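Local coordinates for protein 3-methyladenine dna-glycosylase (Archaeoglobus fulgidus, PDB 2JHN) that belongs to the HhH-GPD superfamily of base excision DNA repair proteins and joins that helical module to a TATA-box binding protein-like domain, at residues 238-244 with 257-263; 226-230 with 275-279; 232-236 with 270-275. The protein carries 1 engineered substitution. All blocks are in the same frame, centred on the assembly; numbering follows the deposited sequence.

Three contacts tie helices 220-229, 241-251, 259-270 and 274-287 together, with the loop 232-236 as the connecting thread. Contacts 2 and 3 are the closer neighbours, their centres about 7 Å apart, and they share Arg275; the centre of contact 1 lies about 14 Å from each of theirs. Phe236 of contact 3 joins the first contact to the third, its CE2 lying 3.6 Å from Val243 CG1, while Val243 CG2 meets Leu278 CD1 of contact 2 at 3.5 Å. Contact 3 holds a glycerol, probably from the crystallisation liquor. At contact 1, the side chain of Asp239 is about 13 Å from a bound sodium ion.

Contact 1: residues 238-244 with 257-263; sequences ADDLGVR and QSAEKVR
A bend at the third torsion of Arg244 (chi3 58°) turns its guanidinium onto the carbonyl of Gln257, while the first torsion of Asp239, with CG beside the backbone N (chi1 -61°), lets the carboxylate meet Arg263. Each arginine reaches from its own helix to the residues just before the other helix, both in the helical HhH-GPD part of the protein. Arg244 presents its guanidinium side-on: NE reaches Gln257 O at 2.9 Å in the carbonyl plane, and NH2 reaches the same Gln257 O at 3.0 Å from above that plane. Two donors therefore grip one oxygen, just ahead of Ser258, the N-cap whose OG accepts from Lys261 N.

Arg263 works differently. Its NH2 points within its own plane to Asp239 OD2 at 3.0 Å, yet it comes in from above the carboxylate, the two planes standing 57° apart. Beside the salt bridge a water links the other two ends, donating to Asp239 OD1 (2.6 Å) and accepting from Arg263 NH1. Ala238 CB covers one face of the Arg263 guanidinium, 3.7 Å above its centre, and also makes apolar contact with Val262 CG1 at 4.0 Å. Val243 CG1 reaches the same Val262 CG1 at 4.1 Å, so a single branch bridges loop and helix. Asp240 caps helix 241-251, its OD2 taking Val243 N on the anti lone pair.

Arg263 NH2 also pairs with Glu224 of helix 220-229, a helix whose Trp221 bonds to Asp240 OD1, and Val243 packs on Leu278 and Phe282 of helix 274-287.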
ATOM      1  N   ALA A 238      -2.985 -11.368 -10.534  1.00 14.80           N
ATOM      2  CA  ALA A 238      -2.078 -12.234 -11.294  1.00 15.34           C
ATOM      3  C   ALA A 238      -1.548 -11.613 -12.599  1.00 16.63           C
ATOM      4  O   ALA A 238      -0.502 -12.047 -13.123  1.00 16.51           O
ATOM      5  CB  ALA A 238      -2.784 -13.586 -11.555  1.00 15.53           C
ATOM      6  N   ASP A 239      -2.254 -10.615 -13.138  1.00 16.94           N
ATOM      7  CA  ASP A 239      -1.764  -9.890 -14.328  1.00 18.68           C
ATOM      8  C   ASP A 239      -0.566  -8.989 -14.024  1.00 19.21           C
ATOM      9  O   ASP A 239       0.120  -8.551 -14.934  1.00 19.98           O
ATOM     10  CB  ASP A 239      -2.880  -9.074 -15.013  1.00 18.56           C
ATOM     11  CG  ASP A 239      -4.013  -9.944 -15.501  1.00 22.28           C
ATOM     12  OD1 ASP A 239      -3.798 -10.693 -16.490  1.00 24.30           O
ATOM     13  OD2 ASP A 239      -5.110  -9.900 -14.882  1.00 23.56           O
ATOM     14  N   ASP A 240      -0.309  -8.704 -12.746  1.00 19.94           N
ATOM     15  CA  ASP A 240       0.802  -7.823 -12.400  1.00 20.51           C
ATOM     16  C   ASP A 240       2.121  -8.466 -12.882  1.00 21.78           C
ATOM     17  O   ASP A 240       2.402  -9.629 -12.561  1.00 21.23           O
ATOM     18  CB  ASP A 240       0.805  -7.539 -10.879  1.00 20.98           C
ATOM     19  CG  ASP A 240       1.799  -6.448 -10.496  1.00 21.67           C
ATOM     20  OD1 ASP A 240       1.377  -5.278 -10.318  1.00 23.85           O
ATOM     21  OD2 ASP A 240       3.006  -6.762 -10.398  1.00 22.69           O
ATOM     22  N   LEU A 241       2.901  -7.734 -13.679  1.00 22.16           N
ATOM     23  CA  LEU A 241       4.159  -8.282 -14.243  1.00 22.99           C
ATOM     24  C   LEU A 241       5.216  -8.638 -13.186  1.00 22.33           C
ATOM     25  O   LEU A 241       5.903  -9.637 -13.315  1.00 22.25           O
ATOM     26  CB  LEU A 241       4.748  -7.331 -15.278  1.00 24.86           C
ATOM     27  CG  LEU A 241       4.204  -7.742 -16.646  1.00 27.31           C
ATOM     28  CD1 LEU A 241       3.197  -6.744 -17.187  1.00 31.31           C
ATOM     29  CD2 LEU A 241       5.374  -7.936 -17.590  1.00 31.80           C
ATOM     30  N   GLY A 242       5.325  -7.819 -12.146  1.00 21.54           N
ATOM     31  CA  GLY A 242       6.156  -8.161 -11.001  1.00 21.15           C
ATOM     32  C   GLY A 242       5.727  -9.433 -10.292  1.00 20.20           C
ATOM     33  O   GLY A 242       6.575 -10.248  -9.891  1.00 20.38           O
ATOM     34  N   VAL A 243       4.415  -9.615 -10.131  1.00 19.62           N
ATOM     35  CA  VAL A 243       3.883 -10.836  -9.527  1.00 18.81           C
ATOM     36  C   VAL A 243       4.221 -12.058 -10.388  1.00 18.80           C
ATOM     37  O   VAL A 243       4.671 -13.083  -9.870  1.00 17.87           O
ATOM     38  CB  VAL A 243       2.347 -10.727  -9.274  1.00 19.06           C
ATOM     39  CG1 VAL A 243       1.742 -12.078  -8.875  1.00 19.22           C
ATOM     40  CG2 VAL A 243       2.058  -9.674  -8.185  1.00 18.80           C
ATOM     41  N   ARG A 244       4.002 -11.950 -11.703  1.00 19.43           N
ATOM     42  CA  ARG A 244       4.293 -13.066 -12.616  1.00 20.10           C
ATOM     43  C   ARG A 244       5.780 -13.472 -12.559  1.00 20.86           C
ATOM     44  O   ARG A 244       6.101 -14.663 -12.416  1.00 19.92           O
ATOM     45  CB  ARG A 244       3.839 -12.720 -14.044  1.00 20.82           C
ATOM     46  CG  ARG A 244       2.314 -12.665 -14.203  1.00 19.96           C
ATOM     47  CD  ARG A 244       1.926 -12.163 -15.613  1.00 20.74           C
ATOM     48  NE  ARG A 244       2.507 -13.025 -16.645  1.00 22.98           N
ATOM     49  CZ  ARG A 244       2.824 -12.620 -17.872  1.00 26.12           C
ATOM     50  NH1 ARG A 244       2.622 -11.364 -18.235  1.00 25.62           N
ATOM     51  NH2 ARG A 244       3.343 -13.479 -18.741  1.00 26.69           N
ATOM     52  N   GLN A 257       5.724 -17.403 -16.611  1.00 32.28           N
ATOM     53  CA  GLN A 257       4.406 -18.013 -16.728  1.00 31.47           C
ATOM     54  C   GLN A 257       3.334 -16.965 -17.022  1.00 30.80           C
ATOM     55  O   GLN A 257       3.542 -15.768 -16.791  1.00 30.63           O
ATOM     56  CB  GLN A 257       4.043 -18.801 -15.464  1.00 31.64           C
ATOM     57  CG  GLN A 257       5.055 -19.901 -15.095  1.00 32.63           C
ATOM     58  CD  GLN A 257       5.225 -20.947 -16.201  1.00 33.92           C
ATOM     59  OE1 GLN A 257       6.219 -20.936 -16.937  1.00 33.53           O
ATOM     60  NE2 GLN A 257       4.244 -21.835 -16.331  1.00 33.48           N
ATOM     61  N   SER A 258       2.207 -17.440 -17.549  1.00 30.06           N
ATOM     62  CA  SER A 258       1.031 -16.618 -17.837  1.00 29.08           C
ATOM     63  C   SER A 258       0.285 -16.251 -16.548  1.00 28.00           C
ATOM     64  O   SER A 258       0.415 -16.941 -15.540  1.00 27.57           O
ATOM     65  CB  SER A 258       0.082 -17.391 -18.768  1.00 29.10           C
ATOM     66  OG  SER A 258      -0.575 -18.448 -18.072  1.00 28.70           O
ATOM     67  N   ALA A 259      -0.525 -15.193 -16.601  1.00 27.37           N
ATOM     68  CA  ALA A 259      -1.378 -14.812 -15.472  1.00 26.43           C
ATOM     69  C   ALA A 259      -2.318 -15.942 -15.042  1.00 26.35           C
ATOM     70  O   ALA A 259      -2.532 -16.160 -13.842  1.00 26.15           O
ATOM     71  CB  ALA A 259      -2.160 -13.542 -15.801  1.00 26.55           C
ATOM     72  N   GLU A 260      -2.859 -16.697 -16.004  1.00 25.50           N
ATOM     73  CA  GLU A 260      -3.762 -17.808 -15.658  1.00 25.32           C
ATOM     74  C   GLU A 260      -3.069 -18.922 -14.835  1.00 24.96           C
ATOM     75  O   GLU A 260      -3.651 -19.479 -13.904  1.00 24.51           O
ATOM     76  CB  GLU A 260      -4.521 -18.361 -16.902  1.00 25.36           C
ATOM     77  CG  GLU A 260      -3.675 -18.899 -18.039  0.50 25.97           C
ATOM     78  CD  GLU A 260      -4.513 -19.438 -19.212  0.50 26.11           C
ATOM     79  OE1 GLU A 260      -5.651 -19.915 -18.990  0.50 27.74           O
ATOM     80  OE2 GLU A 260      -4.026 -19.385 -20.360  0.50 27.31           O
ATOM     81  N   LYS A 261      -1.814 -19.206 -15.164  1.00 25.30           N
ATOM     82  CA  LYS A 261      -1.011 -20.200 -14.442  1.00 25.18           C
ATOM     83  C   LYS A 261      -0.651 -19.692 -13.027  1.00 24.65           C
ATOM     84  O   LYS A 261      -0.687 -20.443 -12.037  1.00 24.11           O
ATOM     85  CB  LYS A 261       0.269 -20.497 -15.230  1.00 25.90           C
ATOM     86  CG  LYS A 261       1.072 -21.678 -14.675  1.00 27.86           C
ATOM     87  CD  LYS A 261       0.315 -22.991 -14.952  1.00 31.25           C
ATOM     88  CE  LYS A 261       0.767 -24.111 -14.046  1.00 34.38           C
ATOM     89  NZ  LYS A 261       0.157 -25.405 -14.493  1.00 36.14           N
ATOM     90  N   VAL A 262      -0.304 -18.408 -12.948  1.00 24.22           N
ATOM     91  CA  VAL A 262      -0.042 -17.768 -11.660  1.00 23.47           C
ATOM     92  C   VAL A 262      -1.278 -17.789 -10.760  1.00 23.42           C
ATOM     93  O   VAL A 262      -1.175 -18.102  -9.581  1.00 22.67           O
ATOM     94  CB  VAL A 262       0.495 -16.350 -11.833  1.00 23.12           C
ATOM     95  CG1 VAL A 262       0.517 -15.588 -10.485  1.00 22.13           C
ATOM     96  CG2 VAL A 262       1.868 -16.381 -12.463  1.00 23.70           C
ATOM     97  N   ARG A 263      -2.446 -17.463 -11.322  1.00 24.18           N
ATOM     98  CA  ARG A 263      -3.704 -17.615 -10.596  1.00 24.85           C
ATOM     99  C   ARG A 263      -3.946 -19.006 -10.052  1.00 24.98           C
ATOM    100  O   ARG A 263      -4.476 -19.172  -8.951  1.00 25.12           O
ATOM    101  CB  ARG A 263      -4.883 -17.220 -11.495  1.00 25.63           C
ATOM    102  CG  ARG A 263      -5.536 -15.961 -11.072  1.00 26.97           C
ATOM    103  CD  ARG A 263      -6.595 -15.521 -12.039  1.00 27.71           C
ATOM    104  NE  ARG A 263      -6.538 -14.075 -12.109  1.00 32.15           N
ATOM    105  CZ  ARG A 263      -6.076 -13.382 -13.146  1.00 32.32           C
ATOM    106  NH1 ARG A 263      -5.648 -13.999 -14.245  1.00 32.85           N
ATOM    107  NH2 ARG A 263      -6.059 -12.058 -13.079  1.00 31.36           N
TER
HETATM  108  O   HOH W   1      -5.693 -12.511 -16.663  1.00 28.07           O

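Contact 2: residues 226-230 with 275-279; sequences VLSIA and RDILF. Engineered in segment 226-230: Ile229 (natural residue Met).
Arg275 reaches over to the last turn of helix 220-229 and donates from NH1 to Ser228 O at 2.9 Å, with an N-H...O angle of 149°. This is the tight half of a contact between two helices of the HhH-GPD part. The arginine chain starts with CG anti to its own backbone N and bends at chi3 (75°), which folds the guanidinium over toward the carbonyl; on the way, Arg275 CD passes 3.3 Å from Ser228 O. The bond is tilted from both flat groups, 27° from the carbonyl plane and less from the guanidinium. Carbonyls at the C-terminal end of a helix carry the negative pole of its dipole, which would plausibly favour the cation here, and Arg275 NH1 bonds to Gly112 O as well.

Alongside, Leu278 pushes CD2 against the serine side chain, 3.6 Å from Ser228 OG and 3.8 Å from Ser228 CB. Ser228 OG is hydrogen-bonded to Glu224 O within its own helix, which is consistent with a methyl group packing beside it.

Looser packing begins one residue on. Ile229, an engineered replacement for Met and partly exposed, touches only with its CG2 branch, 4.2 Å from Leu278 CD2 and 4.2 Å from Phe279 CE1; it crosses Leu278 at about a right angle, and the far end of its chain leads away.

Behind these residues, Val226 and Leu227 pack on helix 205-213 and Val226 also on helix 118-127, while on the other helix Ile277 leans on helix 86-93 and the Phe279 ring meets that of Phe18.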
ATOM      1  N   VAL A 226      -6.122  -2.725  -6.567  1.00  9.88           N
ATOM      2  CA  VAL A 226      -6.859  -1.910  -5.555  1.00  9.23           C
ATOM      3  C   VAL A 226      -7.454  -2.802  -4.480  1.00  9.22           C
ATOM      4  O   VAL A 226      -7.279  -2.542  -3.287  1.00  7.92           O
ATOM      5  CB  VAL A 226      -7.942  -1.038  -6.204  1.00  8.79           C
ATOM      6  CG1 VAL A 226      -8.934  -0.472  -5.134  1.00  9.64           C
ATOM      7  CG2 VAL A 226      -7.280   0.105  -7.013  1.00  9.74           C
ATOM      8  N   LEU A 227      -8.156  -3.858  -4.903  1.00  8.97           N
ATOM      9  CA  LEU A 227      -8.809  -4.762  -3.986  1.00 10.50           C
ATOM     10  C   LEU A 227      -7.832  -5.302  -2.921  1.00 10.11           C
ATOM     11  O   LEU A 227      -8.150  -5.330  -1.743  1.00 10.65           O
ATOM     12  CB  LEU A 227      -9.465  -5.924  -4.748  1.00  9.05           C
ATOM     13  CG  LEU A 227     -10.884  -5.535  -5.256  1.00 12.40           C
ATOM     14  CD1 LEU A 227     -11.314  -6.431  -6.391  1.00 14.33           C
ATOM     15  CD2 LEU A 227     -11.865  -5.668  -4.097  1.00 15.74           C
ATOM     16  N   SER A 228      -6.655  -5.691  -3.358  1.00 10.25           N
ATOM     17  CA  SER A 228      -5.668  -6.298  -2.445  1.00 11.45           C
ATOM     18  C   SER A 228      -4.883  -5.245  -1.651  1.00 11.04           C
ATOM     19  O   SER A 228      -4.805  -5.325  -0.410  1.00 12.54           O
ATOM     20  CB  SER A 228      -4.719  -7.206  -3.226  1.00 11.79           C
ATOM     21  OG  SER A 228      -4.156  -6.556  -4.347  1.00 14.62           O
ATOM     22  N   ILE A 229      -4.304  -4.284  -2.348  1.00 10.42           N
ATOM     23  CA  ILE A 229      -3.373  -3.343  -1.701  1.00 12.06           C
ATOM     24  C   ILE A 229      -4.020  -2.143  -1.010  1.00 11.62           C
ATOM     25  O   ILE A 229      -3.386  -1.545  -0.123  1.00 13.45           O
ATOM     26  CB  ILE A 229      -2.158  -2.914  -2.615  1.00 12.24           C
ATOM     27  CG1 ILE A 229      -2.540  -1.811  -3.609  1.00 13.19           C
ATOM     28  CG2 ILE A 229      -1.514  -4.149  -3.307  1.00 14.02           C
ATOM     29  CD1 ILE A 229      -1.325  -1.176  -4.397  1.00 14.02           C
ATOM     30  N   ALA A 230      -5.252  -1.796  -1.396  1.00 11.35           N
ATOM     31  CA  ALA A 230      -5.993  -0.668  -0.812  1.00 11.32           C
ATOM     32  C   ALA A 230      -7.189  -1.093   0.051  1.00 11.58           C
ATOM     33  O   ALA A 230      -7.448  -0.475   1.100  1.00 12.70           O
ATOM     34  CB  ALA A 230      -6.441   0.325  -1.903  1.00 11.45           C
ATOM     35  N   ARG A 275      -3.074 -12.549  -0.024  1.00  9.47           N
ATOM     36  CA  ARG A 275      -2.799 -11.086   0.135  1.00  9.33           C
ATOM     37  C   ARG A 275      -1.507 -10.779   0.925  1.00  9.84           C
ATOM     38  O   ARG A 275      -0.794  -9.845   0.605  1.00  9.27           O
ATOM     39  CB  ARG A 275      -4.005 -10.356   0.765  1.00  9.51           C
ATOM     40  CG  ARG A 275      -4.072  -8.852   0.390  1.00  9.26           C
ATOM     41  CD  ARG A 275      -5.106  -8.122   1.249  1.00  9.69           C
ATOM     42  NE  ARG A 275      -4.587  -7.917   2.596  1.00 10.14           N
ATOM     43  CZ  ARG A 275      -3.777  -6.920   2.933  1.00 13.04           C
ATOM     44  NH1 ARG A 275      -3.419  -6.019   2.027  1.00  9.76           N
ATOM     45  NH2 ARG A 275      -3.310  -6.835   4.178  1.00  9.81           N
ATOM     46  N   ASP A 276      -1.208 -11.570   1.961  1.00  9.40           N
ATOM     47  CA  ASP A 276       0.040 -11.412   2.707  1.00 10.39           C
ATOM     48  C   ASP A 276       1.216 -11.857   1.851  1.00 10.02           C
ATOM     49  O   ASP A 276       2.241 -11.169   1.729  1.00  8.71           O
ATOM     50  CB  ASP A 276      -0.026 -12.287   3.974  1.00  9.86           C
ATOM     51  CG  ASP A 276      -1.142 -11.884   4.886  1.00 13.95           C
ATOM     52  OD1 ASP A 276      -0.991 -10.865   5.589  1.00 13.98           O
ATOM     53  OD2 ASP A 276      -2.180 -12.598   4.918  1.00 13.91           O
ATOM     54  N   ILE A 277       1.065 -13.013   1.218  1.00  9.73           N
ATOM     55  CA  ILE A 277       2.135 -13.515   0.336  1.00 10.44           C
ATOM     56  C   ILE A 277       2.433 -12.551  -0.823  1.00  9.69           C
ATOM     57  O   ILE A 277       3.567 -12.413  -1.264  1.00  9.59           O
ATOM     58  CB  ILE A 277       1.795 -14.959  -0.162  1.00 10.17           C
ATOM     59  CG1 ILE A 277       1.769 -15.904   1.050  1.00 11.60           C
ATOM     60  CG2 ILE A 277       2.767 -15.421  -1.286  1.00 11.31           C
ATOM     61  CD1 ILE A 277       1.037 -17.247   0.777  1.00 11.79           C
ATOM     62  N   LEU A 278       1.407 -11.872  -1.323  1.00  8.70           N
ATOM     63  CA  LEU A 278       1.601 -10.885  -2.355  1.00  9.36           C
ATOM     64  C   LEU A 278       2.661  -9.827  -1.978  1.00  8.23           C
ATOM     65  O   LEU A 278       3.495  -9.456  -2.812  1.00  8.84           O
ATOM     66  CB  LEU A 278       0.259 -10.184  -2.617  1.00  9.17           C
ATOM     67  CG  LEU A 278       0.266  -8.994  -3.581  1.00 10.94           C
ATOM     68  CD1 LEU A 278       0.653  -9.407  -4.990  1.00 11.76           C
ATOM     69  CD2 LEU A 278      -1.081  -8.309  -3.548  1.00 10.26           C
ATOM     70  N   PHE A 279       2.629  -9.344  -0.735  1.00  8.78           N
ATOM     71  CA  PHE A 279       3.624  -8.352  -0.281  1.00  9.19           C
ATOM     72  C   PHE A 279       5.063  -8.940  -0.243  1.00 10.35           C
ATOM     73  O   PHE A 279       6.030  -8.245  -0.595  1.00 10.33           O
ATOM     74  CB  PHE A 279       3.239  -7.763   1.078  1.00  9.33           C
ATOM     75  CG  PHE A 279       2.182  -6.665   1.003  1.00 11.13           C
ATOM     76  CD1 PHE A 279       0.992  -6.847   0.303  1.00 10.28           C
ATOM     77  CD2 PHE A 279       2.389  -5.438   1.668  1.00 12.93           C
ATOM     78  CE1 PHE A 279      -0.001  -5.827   0.258  1.00 11.73           C
ATOM     79  CE2 PHE A 279       1.406  -4.421   1.637  1.00 13.18           C
ATOM     80  CZ  PHE A 279       0.213  -4.616   0.922  1.00  9.34           C
TER

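Contact 3: residues 232-236 with 270-275; sequences GKNVF and FGRFAR. With GOL (glycerol), chain I.
Asn234 sets its side-chain amide against the beginning of helix 274-287 and uses both ends of it. OD1 accepts from Arg275 N at 3.0 Å, the donor lying nearly along the C=O axis, while ND2 donates to Gly271 O at 3.1 Å in an almost straight bond (169°) that stays in the amide plane. With one end accepting and the other donating, the rotation of the amide is fixed. The first torsion, placing CG anti to the backbone N (chi1 -166°), carries the group across to the helix, and Ala274 CB packs close beside OD1.

A second patch is aromatic. Phe270 turns its edge toward the face of Phe236 in an offset edge-to-face pair, ring centroids 5.5 Å apart and planes at 65°. At the edge of the Phe236 ring lies Ala274 O, and Phe236 CD1 touches Ala274 CB at 3.9 Å.

The backbone that delivers these groups makes an inverse gamma turn centred on Asn234, closed by a weak bond from Val235 N to Lys233 O. It belongs to the loop between helices 220-229 and 241-251 of the HhH-GPD fold, and faces the short link between helices 259-270 and 274-287. Gly232 and Gly271, both with positive phi, are the first residues past their helices to leave helical angles.

Gly232 CA covers one face of the Arg275 guanidinium, whose NH1 Ser228 O holds, and Arg275 CD lies 3.3 Å from Lys233 O. Gly271 O takes Asn234 ND2 and Ala274 N from opposite faces of its plane, and a glycerol, probably from the crystallisation liquor, adds O3 at 2.7 Å from Gly271 O; its O1 accepts from Phe236 N. Further out, Val262, Ala266 and Leu281 pack against Phe236, and Arg272 forms a salt bridge with Glu87.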
ATOM      1  N   GLY A 232      -7.732  -4.303   1.263  1.00 11.23           N
ATOM      2  CA  GLY A 232      -7.427  -5.422   2.178  1.00 10.90           C
ATOM      3  C   GLY A 232      -8.140  -6.755   1.893  1.00 11.66           C
ATOM      4  O   GLY A 232      -8.248  -7.616   2.788  1.00 11.22           O
ATOM      5  N   LYS A 233      -8.599  -6.945   0.655  1.00 10.80           N
ATOM      6  CA  LYS A 233      -9.297  -8.181   0.256  1.00 12.22           C
ATOM      7  C   LYS A 233      -8.360  -9.204  -0.342  1.00 12.77           C
ATOM      8  O   LYS A 233      -7.364  -8.856  -0.992  1.00 12.84           O
ATOM      9  CB  LYS A 233     -10.428  -7.910  -0.740  1.00 12.46           C
ATOM     10  CG  LYS A 233     -11.447  -6.837  -0.321  1.00 15.05           C
ATOM     11  CD  LYS A 233     -12.194  -7.161   0.948  1.00 20.78           C
ATOM     12  CE  LYS A 233     -13.350  -6.203   1.131  1.00 25.96           C
ATOM     13  NZ  LYS A 233     -13.872  -6.256   2.505  1.00 28.80           N
ATOM     14  N   ASN A 234      -8.702 -10.472  -0.145  1.00 13.31           N
ATOM     15  CA  ASN A 234      -7.876 -11.562  -0.625  1.00 15.01           C
ATOM     16  C   ASN A 234      -8.133 -11.849  -2.112  1.00 15.93           C
ATOM     17  O   ASN A 234      -8.672 -12.906  -2.491  1.00 16.07           O
ATOM     18  CB  ASN A 234      -8.093 -12.803   0.234  1.00 14.90           C
ATOM     19  CG  ASN A 234      -7.029 -13.863   0.000  1.00 17.25           C
ATOM     20  OD1 ASN A 234      -5.873 -13.535  -0.270  1.00 19.93           O
ATOM     21  ND2 ASN A 234      -7.417 -15.130   0.088  1.00 16.87           N
ATOM     22  N   VAL A 235      -7.759 -10.884  -2.948  1.00 15.84           N
ATOM     23  CA  VAL A 235      -7.912 -10.978  -4.383  1.00 17.14           C
ATOM     24  C   VAL A 235      -6.492 -10.920  -4.933  1.00 17.23           C
ATOM     25  O   VAL A 235      -5.705 -10.039  -4.566  1.00 18.94           O
ATOM     26  CB  VAL A 235      -8.807  -9.830  -4.906  1.00 18.00           C
ATOM     27  CG1 VAL A 235      -8.827  -9.776  -6.414  1.00 19.58           C
ATOM     28  CG2 VAL A 235     -10.237  -9.995  -4.347  1.00 18.32           C
ATOM     29  N   PHE A 236      -6.125 -11.874  -5.764  1.00 15.61           N
ATOM     30  CA  PHE A 236      -4.710 -11.981  -6.101  1.00 14.64           C
ATOM     31  C   PHE A 236      -4.502 -11.458  -7.514  1.00 13.65           C
ATOM     32  O   PHE A 236      -5.017 -12.062  -8.468  1.00 13.17           O
ATOM     33  CB  PHE A 236      -4.223 -13.429  -5.942  1.00 15.03           C
ATOM     34  CG  PHE A 236      -2.718 -13.574  -6.027  1.00 14.80           C
ATOM     35  CD1 PHE A 236      -1.908 -13.266  -4.917  1.00 15.15           C
ATOM     36  CD2 PHE A 236      -2.120 -14.019  -7.204  1.00 16.14           C
ATOM     37  CE1 PHE A 236      -0.497 -13.404  -4.989  1.00 16.10           C
ATOM     38  CE2 PHE A 236      -0.728 -14.159  -7.313  1.00 16.32           C
ATOM     39  CZ  PHE A 236       0.088 -13.851  -6.185  1.00 16.40           C
ATOM     40  N   PHE A 270      -1.492 -20.573  -2.035  1.00 15.94           N
ATOM     41  CA  PHE A 270      -1.523 -19.362  -1.187  1.00 15.11           C
ATOM     42  C   PHE A 270      -2.782 -19.248  -0.324  1.00 15.42           C
ATOM     43  O   PHE A 270      -2.728 -18.714   0.791  1.00 14.11           O
ATOM     44  CB  PHE A 270      -1.312 -18.070  -1.991  1.00 14.88           C
ATOM     45  CG  PHE A 270      -0.058 -18.040  -2.846  1.00 14.25           C
ATOM     46  CD1 PHE A 270       1.012 -18.932  -2.657  1.00 14.25           C
ATOM     47  CD2 PHE A 270       0.055 -17.078  -3.837  1.00 14.52           C
ATOM     48  CE1 PHE A 270       2.154 -18.861  -3.486  1.00 15.01           C
ATOM     49  CE2 PHE A 270       1.184 -17.000  -4.674  1.00 15.72           C
ATOM     50  CZ  PHE A 270       2.248 -17.897  -4.483  1.00 15.45           C
ATOM     51  N   GLY A 271      -3.903 -19.759  -0.849  1.00 15.88           N
ATOM     52  CA  GLY A 271      -5.169 -19.823  -0.114  1.00 16.50           C
ATOM     53  C   GLY A 271      -5.533 -18.532   0.590  1.00 15.39           C
ATOM     54  O   GLY A 271      -5.429 -17.450  -0.010  1.00 16.06           O
ATOM     55  N   ARG A 272      -5.918 -18.633   1.864  1.00 15.23           N
ATOM     56  CA  ARG A 272      -6.454 -17.484   2.610  1.00 15.37           C
ATOM     57  C   ARG A 272      -5.370 -16.415   2.860  1.00 13.97           C
ATOM     58  O   ARG A 272      -5.660 -15.298   3.291  1.00 14.80           O
ATOM     59  CB  ARG A 272      -7.085 -17.929   3.936  1.00 15.60           C
ATOM     60  CG  ARG A 272      -6.138 -18.525   4.977  1.00 19.33           C
ATOM     61  CD  ARG A 272      -6.911 -19.538   5.860  1.00 24.83           C
ATOM     62  NE  ARG A 272      -6.102 -20.123   6.925  1.00 27.12           N
ATOM     63  CZ  ARG A 272      -5.356 -21.222   6.809  1.00 27.96           C
ATOM     64  NH1 ARG A 272      -5.278 -21.886   5.661  1.00 27.41           N
ATOM     65  NH2 ARG A 272      -4.669 -21.649   7.867  1.00 30.90           N
ATOM     66  N   PHE A 273      -4.124 -16.793   2.629  1.00 13.39           N
ATOM     67  CA  PHE A 273      -2.970 -15.910   2.877  1.00 11.37           C
ATOM     68  C   PHE A 273      -2.392 -15.277   1.613  1.00 10.62           C
ATOM     69  O   PHE A 273      -1.313 -14.669   1.663  1.00  9.61           O
ATOM     70  CB  PHE A 273      -1.881 -16.668   3.654  1.00 12.31           C
ATOM     71  CG  PHE A 273      -2.266 -16.967   5.066  1.00 12.16           C
ATOM     72  CD1 PHE A 273      -2.457 -15.935   5.998  1.00 14.42           C
ATOM     73  CD2 PHE A 273      -2.460 -18.292   5.473  1.00 14.69           C
ATOM     74  CE1 PHE A 273      -2.837 -16.218   7.307  1.00 17.30           C
ATOM     75  CE2 PHE A 273      -2.842 -18.568   6.791  1.00 12.71           C
ATOM     76  CZ  PHE A 273      -3.024 -17.563   7.699  1.00 15.15           C
ATOM     77  N   ALA A 274      -3.111 -15.373   0.492  1.00  9.95           N
ATOM     78  CA  ALA A 274      -2.601 -14.844  -0.790  1.00  9.16           C
ATOM     79  C   ALA A 274      -2.231 -13.344  -0.714  1.00  9.60           C
ATOM     80  O   ALA A 274      -1.205 -12.933  -1.276  1.00  7.93           O
ATOM     81  CB  ALA A 274      -3.596 -15.070  -1.932  1.00 10.63           C
ATOM     82  N   ARG A 275      -3.074 -12.549  -0.024  1.00  9.47           N
ATOM     83  CA  ARG A 275      -2.799 -11.086   0.135  1.00  9.33           C
ATOM     84  C   ARG A 275      -1.507 -10.779   0.925  1.00  9.84           C
ATOM     85  O   ARG A 275      -0.794  -9.845   0.605  1.00  9.27           O
ATOM     86  CB  ARG A 275      -4.005 -10.356   0.765  1.00  9.51           C
ATOM     87  CG  ARG A 275      -4.072  -8.852   0.390  1.00  9.26           C
ATOM     88  CD  ARG A 275      -5.106  -8.122   1.249  1.00  9.69           C
ATOM     89  NE  ARG A 275      -4.587  -7.917   2.596  1.00 10.14           N
ATOM     90  CZ  ARG A 275      -3.777  -6.920   2.933  1.00 13.04           C
ATOM     91  NH1 ARG A 275      -3.419  -6.019   2.027  1.00  9.76           N
ATOM     92  NH2 ARG A 275      -3.310  -6.835   4.178  1.00  9.81           N
TER
HETATM   93  C1  GOL I1302      -7.552 -15.141  -4.261  0.70 30.89           C
HETATM   94  O1  GOL I1302      -7.489 -14.437  -5.484  0.70 30.83           O
HETATM   95  C2  GOL I1302      -6.405 -16.136  -4.107  0.70 31.44           C
HETATM   96  O2  GOL I1302      -5.814 -16.437  -5.346  0.70 32.34           O
HETATM   97  C3  GOL I1302      -6.919 -17.422  -3.469  0.70 31.38           C
HETATM   98  O3  GOL I1302      -5.908 -17.978  -2.659  0.70 29.84           O
HETATM   99  O   HOH W   2      -6.782  -7.966   5.038  1.00 28.58           O